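Local coordinates for cellulosomal scaffoldin (Acetivibrio cellulolyticus, PDB 4WI0), which carries a C-terminal X-module and type II dockerin that binds a cohesin of the adaptor scaffoldin ScaB, joining two scaffoldins in cellulosome assembly, at the interface of chains B and A. Residues are numbered along the deposited sequence; one frame, centred on the assembly and turned at random. Chains: chain A, Cellulosomal scaffoldin; chain B, Cellulosomal scaffoldin adaptor protein B.

The interface of chains B and A. Residues chain B 36, 90, 134-135, 137; chain A 116-119, 134, 136-139.
At the apolar centre of this patch of the type II cohesin–dockerin interface, between the ScaB cohesin and the ScaA dockerin, the CD and CG atoms of the B:Pro137 ring press on the methyl group of A:Ala136, CD lying 3.4 Å from A:Ala136 CB, tighter than usual van der Waals contact. The side chains of B:Pro137 and A:Asp134 cross at about a right angle, with carboxylate oxygen A:Asp134 OD2 3.5 Å from B:Pro137 CG. CG of A:Asp134 lies between the backbone N and the carbonyl carbon (chi1 63°), and its OD1 accepts the backbone N-H of A:Ala136 from above the carboxylate plane. A:Asp134 and A:Ala136 are both calcium ligands of the dockerin's EF-hand-like loop, so the proline packs directly against a metal-ordered turn.

Beside this core B:Thr135, the residue of the patch that buries most surface, crosses A:Asn117 obliquely. A:Asn117 ND2 donates to the threonine hydroxyl B:Thr135 OG1 at 2.5 Å, a short, strongly bent and strained bond, with the acceptor tilted from the amide plane. B:Asn90 also approaches this amide, tip to tip; the two amides stack with planes 24° apart, and B:Asn90 CG is 3.5 Å from A:Asn117 CG.

Toward the rim B:Gln36 stretches out, CG anti to the backbone N, and runs alongside A:Leu139 in the opposite sense. Its OE1 accepts the backbone N-H of A:Leu139 at 2.9 Å, nearly straight at the hydrogen but from above the carbonyl plane. Its NE2 donates in plane to a lone pair of B:Asn90 OD1 (2.9 Å), which would hold the amide with OE1 toward the dockerin. The tip of A:Phe116 meets that of B:Gln36, planes 21° apart, with A:Phe116 CZ 3.9 Å from B:Gln36 NE2.

B:Gln36 and B:Asn90 project from cohesin strands 32-40 and 88-95, while B:Thr135 and B:Pro137 come from a loop. On the dockerin they meet segment 116-119, which follows helix 106-113, and the second calcium loop, where B:Gln36 OE1 caps the N-terminal end of helix 139-146.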
loop_
_atom_site.group_PDB
_atom_site.type_symbol
_atom_site.label_atom_id
_atom_site.label_comp_id
_atom_site.label_asym_id
_atom_site.label_seq_id
_atom_site.Cartn_x
_atom_site.Cartn_y
_atom_site.Cartn_z
ATOM N N GLN B 36 -2.716 7.517 3.712
ATOM C CA GLN B 36 -1.411 8.132 3.502
ATOM C C GLN B 36 -1.711 9.539 2.983
ATOM O O GLN B 36 -2.553 9.704 2.087
ATOM C CB GLN B 36 -0.563 7.368 2.472
ATOM C CG GLN B 36 0.808 7.987 2.228
ATOM C CD GLN B 36 1.719 7.157 1.339
ATOM O OE1 GLN B 36 1.291 6.189 0.703
ATOM N NE2 GLN B 36 2.983 7.551 1.270
ATOM N N ASN B 90 5.032 13.528 5.069
ATOM C CA ASN B 90 4.314 12.410 4.497
ATOM C C ASN B 90 4.038 11.430 5.616
ATOM O O ASN B 90 4.972 10.936 6.244
ATOM C CB ASN B 90 5.113 11.758 3.369
ATOM C CG ASN B 90 4.286 10.769 2.570
ATOM O OD1 ASN B 90 4.107 9.617 2.980
ATOM N ND2 ASN B 90 3.772 11.212 1.418
ATOM N N VAL B 134 4.920 12.847 -6.249
ATOM C CA VAL B 134 5.306 11.820 -7.216
ATOM C C VAL B 134 5.477 10.455 -6.548
ATOM O O VAL B 134 5.432 9.432 -7.215
ATOM C CB VAL B 134 6.619 12.166 -7.966
ATOM C CG1 VAL B 134 6.460 13.444 -8.776
ATOM C CG2 VAL B 134 7.803 12.260 -7.001
ATOM N N THR B 135 5.681 10.457 -5.233
ATOM C CA THR B 135 5.760 9.226 -4.454
ATOM C C THR B 135 4.388 8.567 -4.240
ATOM O O THR B 135 4.315 7.462 -3.708
ATOM C CB THR B 135 6.408 9.473 -3.068
ATOM O OG1 THR B 135 5.551 10.294 -2.261
ATOM C CG2 THR B 135 7.782 10.142 -3.213
ATOM N N PRO B 137 1.540 7.931 -6.798
ATOM C CA PRO B 137 1.109 8.005 -8.199
ATOM C C PRO B 137 -0.376 8.296 -8.425
ATOM O O PRO B 137 -0.713 9.101 -9.283
ATOM C CB PRO B 137 1.466 6.617 -8.741
ATOM C CG PRO B 137 2.654 6.213 -7.947
ATOM C CD PRO B 137 2.465 6.800 -6.580
ATOM N N PHE A 116 10.255 3.174 2.037
ATOM C CA PHE A 116 8.908 3.730 2.024
ATOM C C PHE A 116 8.893 5.193 1.584
ATOM O O PHE A 116 9.753 5.977 1.969
ATOM C CB PHE A 116 8.246 3.622 3.392
ATOM C CG PHE A 116 6.765 3.886 3.369
ATOM C CD1 PHE A 116 5.890 2.953 2.822
ATOM C CD2 PHE A 116 6.237 5.065 3.891
ATOM C CE1 PHE A 116 4.522 3.188 2.794
ATOM C CE2 PHE A 116 4.868 5.302 3.862
ATOM C CZ PHE A 116 4.012 4.362 3.312
ATOM N N ASN A 117 7.882 5.535 0.794
ATOM C CA ASN A 117 7.712 6.884 0.248
ATOM C C ASN A 117 8.851 7.304 -0.677
ATOM O O ASN A 117 9.436 8.369 -0.511
ATOM C CB ASN A 117 7.510 7.924 1.362
ATOM C CG ASN A 117 6.950 9.243 0.835
ATOM O OD1 ASN A 117 7.410 10.336 1.200
ATOM N ND2 ASN A 117 5.954 9.146 -0.021
ATOM N N THR A 118 9.157 6.462 -1.657
ATOM C CA THR A 118 10.150 6.800 -2.674
ATOM C C THR A 118 9.561 6.571 -4.047
ATOM O O THR A 118 8.596 5.831 -4.195
ATOM C CB THR A 118 11.436 5.955 -2.541
ATOM O OG1 THR A 118 11.099 4.566 -2.593
ATOM C CG2 THR A 118 12.156 6.257 -1.228
ATOM N N SER A 119 10.132 7.233 -5.047
ATOM C CA SER A 119 9.794 6.960 -6.436
ATOM C C SER A 119 11.046 6.498 -7.181
ATOM O O SER A 119 12.160 6.597 -6.667
ATOM C CB SER A 119 9.172 8.198 -7.098
ATOM O OG SER A 119 10.100 9.253 -7.145
ATOM N N ASP A 134 4.137 0.653 -10.103
ATOM C CA ASP A 134 3.670 1.987 -10.522
ATOM C C ASP A 134 4.755 3.064 -10.408
ATOM O O ASP A 134 4.471 4.245 -10.595
ATOM C CB ASP A 134 2.391 2.410 -9.776
ATOM C CG ASP A 134 2.582 2.560 -8.254
ATOM O OD1 ASP A 134 3.704 2.384 -7.717
ATOM O OD2 ASP A 134 1.564 2.873 -7.591
ATOM N N ALA A 136 6.586 3.799 -7.694
ATOM C CA ALA A 136 6.644 4.359 -6.355
ATOM C C ALA A 136 6.524 3.239 -5.323
ATOM O O ALA A 136 5.947 2.188 -5.599
ATOM C CB ALA A 136 5.526 5.365 -6.162
ATOM N N ILE A 137 7.090 3.466 -4.148
ATOM C CA ILE A 137 6.909 2.562 -3.014
ATOM C C ILE A 137 6.110 3.368 -2.009
ATOM O O ILE A 137 6.614 4.343 -1.443
ATOM C CB ILE A 137 8.247 2.063 -2.427
ATOM C CG1 ILE A 137 9.017 1.275 -3.497
ATOM C CG2 ILE A 137 7.988 1.166 -1.225
ATOM C CD1 ILE A 137 10.485 1.061 -3.199
ATOM N N SER A 138 4.850 2.981 -1.835
ATOM C CA SER A 138 3.879 3.765 -1.076
ATOM C C SER A 138 2.990 2.815 -0.283
ATOM O O SER A 138 3.262 1.616 -0.238
ATOM C CB SER A 138 3.047 4.631 -2.033
ATOM O OG SER A 138 2.342 3.850 -2.981
ATOM N N LEU A 139 1.936 3.348 0.339
ATOM C CA LEU A 139 1.029 2.520 1.145
ATOM C C LEU A 139 0.327 1.435 0.315
ATOM O O LEU A 139 0.010 0.371 0.845
ATOM C CB LEU A 139 -0.015 3.383 1.863
ATOM C CG LEU A 139 -0.933 2.671 2.867
ATOM C CD1 LEU A 139 -0.137 1.830 3.858
ATOM C CD2 LEU A 139 -1.794 3.682 3.600
#